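Local coordinates for oxidoreductase, NAD-binding/iron-sulfur cluster-binding protein (Nitratireductor pacificus pht-3B, PDB 6ZXU) that probably removes halogen atoms reductively from organohalide substrates, using a bound cobalamin (B12) and two [4Fe-4S] clusters, at residues 356-361 / 479-484; 462-467 / 472-477. One frame throughout, in Å; residues are numbered along the deposited sequence.

Contact 1: 356-361 / 479-484; sequences PLQGTR and NAHSEV
R361 and E483 meet in a two-pronged salt bridge, a worked example of how one charged pair can join two loops whose backbones stay well apart. The arginine presents its side rather than its end: NE lies 2.8 Å from OE1 of E483, and NH2 lies 2.9 Å from OE2 of the same carboxylate. Both bonds are moderately straight, yet they reach the carboxylate differently. OE1 is approached on its syn side and close to the carboxylate plane, whereas OE2 is met from above that plane. The two approaches go with a twist of 48° between the guanidinium and carboxylate planes. The arginine comes in stretched out, and the glutamate, equally drawn out, lies nearly perpendicular to it. OE1 has a further partner in the hydroxyl of Y419, so one oxygen of this buried acid is gripped twice.

H481 stands beside the salt bridge. Its CE1 approaches NH2 of R361 to 3.8 Å near the guanidinium plane, at the edge; the CG of the histidine is anti to the backbone N (chi1 -169°), which sends the ring along the loop toward the arginine. Q358 reaches the same residue nearer the backbone, its side-chain amide lying against CB and the carbonyl O of H481, with the amide plane turned 72° from the imidazole.

The loop 479-484 also lines the corrinoid pocket: S482 and V484 belong to it, and O of V484 makes a weak hydrogen bond to the cobalamin. The side chain of E483 lies about 9 Å from the cofactor, and its backbone bonds to Y406, which binds the cobalamin. This is consistent with a salt bridge just behind the B12 pocket wall, joining a pocket-lining loop to the segment after helix 342-354.

Contact 2: 462-467 / 472-477; sequences VMAAHC and YSARSH
Y472 opens the second segment by giving its backbone N-H to O of C467, a hydrogen bond of 3.0 Å with an angle of 157° at hydrogen. This ties the chain back to the helix soon after the turn. The tyrosine CB lies 3.7 Å from the same carbonyl oxygen, while its ring heads away from the helix. S473 faces the other way, and its hydroxyl bonds to T360 and H420.

A474 is the centre of the packing. Its methyl group fits between two helix residues one turn apart, with CB 3.8 Å from CB of A464 and 3.7 Å from CB of C467. The CB of R475 points from the helix, and its chain then runs toward 356-361, where NH1 bonds to O of G359. S476 faces the helix again, but approaches A464 more loosely.

The short axes of 462-467 and 474-477 run nearly antiparallel (169°), 7.2 Å apart at their closest, a separation that the small alanine and cysteine side chains permit. Chemically, the interface is thus a buried apolar seam closed at one end by a backbone hydrogen bond, while S473 and R475 find partners in segment 356-361, which lies along the edge of the strand.

In the fold
The two contacts lie about 10 Å apart, centre to centre. Both segments of contact 2 fall between those of contact 1 in the sequence: segment 356-361 comes first, then helix 445-469 and strand 474-477, then segment 479-484. Strand 474-477 is an outermost strand of a four-stranded antiparallel sheet, flanked by 514-521 on one side. On its other side segment 356-361 adds backbone bonds, Q358 with S476 and T360 with A474. A single strand therefore connects the helix packing of contact 2 to the loop pairing of contact 1, and its continuation leads directly into the cobalamin pocket.

Contact 1: 356-361 / 479-484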
loop_
_atom_site.group_PDB
_atom_site.type_symbol
_atom_site.label_atom_id
_atom_site.label_comp_id
_atom_site.label_asym_id
_atom_site.label_seq_id
_atom_site.Cartn_x
_atom_site.Cartn_y
_atom_site.Cartn_z
ATOM N N PRO A 356 6.894 -11.980 -13.639
ATOM C CA PRO A 356 7.990 -12.886 -14.041
ATOM C C PRO A 356 9.257 -12.689 -13.249
ATOM O O PRO A 356 10.138 -13.563 -13.320
ATOM C CB PRO A 356 8.230 -12.496 -15.522
ATOM C CG PRO A 356 6.905 -11.967 -15.968
ATOM C CD PRO A 356 6.409 -11.206 -14.791
ATOM N N LEU A 357 9.340 -11.592 -12.476
ATOM C CA LEU A 357 10.541 -11.298 -11.721
ATOM C C LEU A 357 10.466 -11.728 -10.283
ATOM O O LEU A 357 11.348 -11.418 -9.535
ATOM C CB LEU A 357 10.891 -9.807 -11.802
ATOM C CG LEU A 357 10.992 -9.171 -13.202
ATOM C CD1 LEU A 357 11.628 -7.798 -13.099
ATOM C CD2 LEU A 357 11.807 -10.005 -14.136
ATOM N N GLN A 358 9.401 -12.444 -9.904
ATOM C CA GLN A 358 9.131 -12.733 -8.441
ATOM C C GLN A 358 10.158 -13.628 -7.781
ATOM O O GLN A 358 10.397 -13.513 -6.606
ATOM C CB GLN A 358 7.724 -13.273 -8.258
ATOM C CG GLN A 358 6.734 -12.138 -8.422
ATOM C CD GLN A 358 5.314 -12.519 -8.070
ATOM O OE1 GLN A 358 5.078 -13.496 -7.393
ATOM N NE2 GLN A 358 4.374 -11.760 -8.544
ATOM N N GLY A 359 10.831 -14.499 -8.534
ATOM C CA GLY A 359 11.952 -15.241 -8.025
ATOM C C GLY A 359 11.859 -16.768 -8.090
ATOM O O GLY A 359 11.005 -17.302 -8.766
ATOM N N THR A 360 12.687 -17.433 -7.289
ATOM C CA THR A 360 13.030 -18.827 -7.417
ATOM C C THR A 360 12.451 -19.661 -6.282
ATOM O O THR A 360 12.298 -19.190 -5.171
ATOM C CB THR A 360 14.572 -19.046 -7.291
ATOM O OG1 THR A 360 15.081 -18.491 -6.032
ATOM C CG2 THR A 360 15.282 -18.440 -8.444
ATOM N N ARG A 361 12.055 -20.874 -6.593
ATOM C CA ARG A 361 11.607 -21.830 -5.595
ATOM C C ARG A 361 12.686 -22.863 -5.228
ATOM O O ARG A 361 12.596 -23.469 -4.188
ATOM C CB ARG A 361 10.377 -22.553 -6.080
ATOM C CG ARG A 361 9.181 -21.700 -6.412
ATOM C CD ARG A 361 8.071 -22.518 -6.950
ATOM N NE ARG A 361 6.903 -21.749 -7.440
ATOM C CZ ARG A 361 6.856 -21.095 -8.603
ATOM N NH1 ARG A 361 7.925 -21.055 -9.374
ATOM N NH2 ARG A 361 5.761 -20.455 -8.981
ATOM N N ASN A 479 -0.243 -9.724 -5.191
ATOM C CA ASN A 479 -1.665 -9.867 -5.475
ATOM C C ASN A 479 -1.852 -10.677 -6.780
ATOM O O ASN A 479 -2.803 -11.400 -6.917
ATOM C CB ASN A 479 -2.354 -8.490 -5.635
ATOM C CG ASN A 479 -1.898 -7.721 -6.913
ATOM O OD1 ASN A 479 -0.657 -7.374 -7.112
ATOM N ND2 ASN A 479 -2.878 -7.392 -7.765
ATOM N N ALA A 480 -0.936 -10.484 -7.727
ATOM C CA ALA A 480 -1.007 -11.122 -9.042
ATOM C C ALA A 480 -0.584 -12.579 -9.002
ATOM O O ALA A 480 -1.055 -13.380 -9.806
ATOM C CB ALA A 480 -0.200 -10.364 -10.048
ATOM N N HIS A 481 0.235 -12.936 -8.030
ATOM C CA HIS A 481 0.668 -14.308 -7.894
ATOM C C HIS A 481 1.296 -14.558 -6.563
ATOM O O HIS A 481 2.421 -14.128 -6.299
ATOM C CB HIS A 481 1.664 -14.638 -9.012
ATOM C CG HIS A 481 1.969 -16.098 -9.118
ATOM N ND1 HIS A 481 2.762 -16.771 -8.206
ATOM C CD2 HIS A 481 1.561 -17.011 -10.009
ATOM C CE1 HIS A 481 2.830 -18.037 -8.549
ATOM N NE2 HIS A 481 2.104 -18.205 -9.639
ATOM N N SER A 482 0.556 -15.221 -5.687
ATOM C CA SER A 482 1.091 -15.677 -4.394
ATOM C C SER A 482 0.969 -17.169 -4.302
ATOM O O SER A 482 -0.073 -17.747 -4.689
ATOM C CB SER A 482 0.314 -15.095 -3.196
ATOM O OG SER A 482 0.535 -13.720 -3.018
ATOM N N GLU A 483 1.932 -17.783 -3.649
ATOM C CA GLU A 483 1.801 -19.172 -3.231
ATOM C C GLU A 483 1.586 -19.368 -1.719
ATOM O O GLU A 483 1.529 -20.484 -1.248
ATOM C CB GLU A 483 2.972 -19.954 -3.786
ATOM C CG GLU A 483 2.774 -20.060 -5.290
ATOM C CD GLU A 483 3.854 -20.857 -6.052
ATOM O OE1 GLU A 483 4.937 -21.114 -5.532
ATOM O OE2 GLU A 483 3.584 -21.186 -7.216
ATOM N N VAL A 484 1.530 -18.254 -0.941
ATOM C CA VAL A 484 1.286 -18.298 0.484
ATOM C C VAL A 484 0.058 -17.435 0.787
ATOM O O VAL A 484 -0.227 -16.504 0.064
ATOM C CB VAL A 484 2.457 -17.826 1.338
ATOM C CG1 VAL A 484 3.683 -18.644 1.028
ATOM C CG2 VAL A 484 2.762 -16.355 1.179
#

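Contact 2: 462-467 / 472-477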
loop_
_atom_site.group_PDB
_atom_site.type_symbol
_atom_site.label_atom_id
_atom_site.label_comp_id
_atom_site.label_asym_id
_atom_site.label_seq_id
_atom_site.Cartn_x
_atom_site.Cartn_y
_atom_site.Cartn_z
ATOM N N VAL A 462 12.504 -6.399 -5.279
ATOM C CA VAL A 462 13.893 -5.946 -5.102
ATOM C C VAL A 462 14.555 -6.723 -3.970
ATOM O O VAL A 462 15.687 -7.189 -4.090
ATOM C CB VAL A 462 13.941 -4.419 -4.852
ATOM C CG1 VAL A 462 15.288 -4.041 -4.339
ATOM C CG2 VAL A 462 13.700 -3.683 -6.132
ATOM N N MET A 463 13.872 -6.883 -2.851
ATOM C CA MET A 463 14.441 -7.531 -1.680
ATOM C C MET A 463 14.736 -8.999 -1.933
ATOM O O MET A 463 15.798 -9.490 -1.558
ATOM C CB MET A 463 13.539 -7.352 -0.473
ATOM C CG MET A 463 13.581 -5.900 0.047
ATOM S SD MET A 463 12.380 -5.626 1.353
ATOM C CE MET A 463 13.214 -6.377 2.750
ATOM N N ALA A 464 13.807 -9.711 -2.506
ATOM C CA ALA A 464 14.006 -11.091 -2.869
ATOM C C ALA A 464 15.150 -11.242 -3.874
ATOM O O ALA A 464 15.952 -12.175 -3.767
ATOM C CB ALA A 464 12.740 -11.684 -3.405
ATOM N N ALA A 465 15.273 -10.316 -4.819
ATOM C CA ALA A 465 16.408 -10.346 -5.795
ATOM C C ALA A 465 17.719 -10.177 -5.112
ATOM O O ALA A 465 18.702 -10.866 -5.448
ATOM C CB ALA A 465 16.256 -9.287 -6.855
ATOM N N HIS A 466 17.771 -9.387 -4.039
ATOM C CA HIS A 466 18.983 -9.238 -3.289
ATOM C C HIS A 466 19.352 -10.461 -2.518
ATOM O O HIS A 466 20.507 -10.873 -2.462
ATOM C CB HIS A 466 18.948 -7.995 -2.354
ATOM C CG HIS A 466 20.282 -7.659 -1.762
ATOM N ND1 HIS A 466 21.385 -7.334 -2.531
ATOM C CD2 HIS A 466 20.678 -7.580 -0.482
ATOM C CE1 HIS A 466 22.411 -7.109 -1.743
ATOM N NE2 HIS A 466 22.012 -7.256 -0.490
ATOM N N CYS A 467 18.367 -11.102 -1.935
ATOM C CA CYS A 467 18.609 -12.399 -1.297
ATOM C C CYS A 467 19.228 -13.409 -2.298
ATOM O O CYS A 467 20.109 -14.126 -1.924
ATOM C CB CYS A 467 17.293 -12.995 -0.706
ATOM S SG CYS A 467 16.758 -12.131 0.784
ATOM N N TYR A 472 20.717 -17.051 -1.601
ATOM C CA TYR A 472 19.620 -17.613 -0.803
ATOM C C TYR A 472 18.356 -17.523 -1.579
ATOM O O TYR A 472 17.983 -16.429 -2.040
ATOM C CB TYR A 472 19.526 -16.868 0.534
ATOM C CG TYR A 472 20.690 -17.118 1.404
ATOM C CD1 TYR A 472 20.727 -18.234 2.245
ATOM C CD2 TYR A 472 21.783 -16.274 1.401
ATOM C CE1 TYR A 472 21.829 -18.509 3.039
ATOM C CE2 TYR A 472 22.886 -16.538 2.175
ATOM C CZ TYR A 472 22.886 -17.637 3.027
ATOM O OH TYR A 472 23.974 -17.852 3.822
ATOM N N SER A 473 17.711 -18.638 -1.831
ATOM C CA SER A 473 16.547 -18.674 -2.676
ATOM C C SER A 473 15.449 -17.724 -2.029
ATOM O O SER A 473 15.347 -17.634 -0.830
ATOM C CB SER A 473 15.990 -20.074 -2.767
ATOM O OG SER A 473 14.998 -20.202 -3.727
ATOM N N ALA A 474 14.712 -17.042 -2.869
ATOM C CA ALA A 474 13.700 -16.076 -2.393
ATOM C C ALA A 474 12.726 -15.829 -3.510
ATOM O O ALA A 474 13.109 -15.741 -4.684
ATOM C CB ALA A 474 14.356 -14.812 -1.945
ATOM N N ARG A 475 11.444 -15.777 -3.155
ATOM C CA ARG A 475 10.371 -15.517 -4.085
ATOM C C ARG A 475 9.367 -14.573 -3.449
ATOM O O ARG A 475 8.977 -14.771 -2.290
ATOM C CB ARG A 475 9.692 -16.808 -4.450
ATOM C CG ARG A 475 8.617 -16.575 -5.454
ATOM C CD ARG A 475 8.145 -17.768 -6.154
ATOM N NE ARG A 475 6.995 -17.422 -7.001
ATOM C CZ ARG A 475 7.011 -17.108 -8.307
ATOM N NH1 ARG A 475 8.148 -17.069 -8.998
ATOM N NH2 ARG A 475 5.890 -16.862 -8.928
ATOM N N SER A 476 8.949 -13.523 -4.168
ATOM C CA SER A 476 7.878 -12.652 -3.619
ATOM C C SER A 476 6.501 -13.200 -3.987
ATOM O O SER A 476 6.334 -14.013 -4.876
ATOM C CB SER A 476 8.034 -11.202 -4.095
ATOM O OG SER A 476 7.756 -11.098 -5.426
ATOM N N HIS A 477 5.523 -12.784 -3.208
ATOM C CA HIS A 477 4.162 -13.252 -3.289
ATOM C C HIS A 477 3.204 -12.075 -3.317
ATOM O O HIS A 477 2.912 -11.466 -2.293
ATOM C CB HIS A 477 3.925 -14.149 -2.068
ATOM C CG HIS A 477 4.857 -15.315 -1.999
ATOM N ND1 HIS A 477 4.662 -16.483 -2.673
ATOM C CD2 HIS A 477 5.985 -15.480 -1.292
ATOM C CE1 HIS A 477 5.624 -17.326 -2.379
ATOM N NE2 HIS A 477 6.427 -16.744 -1.535
#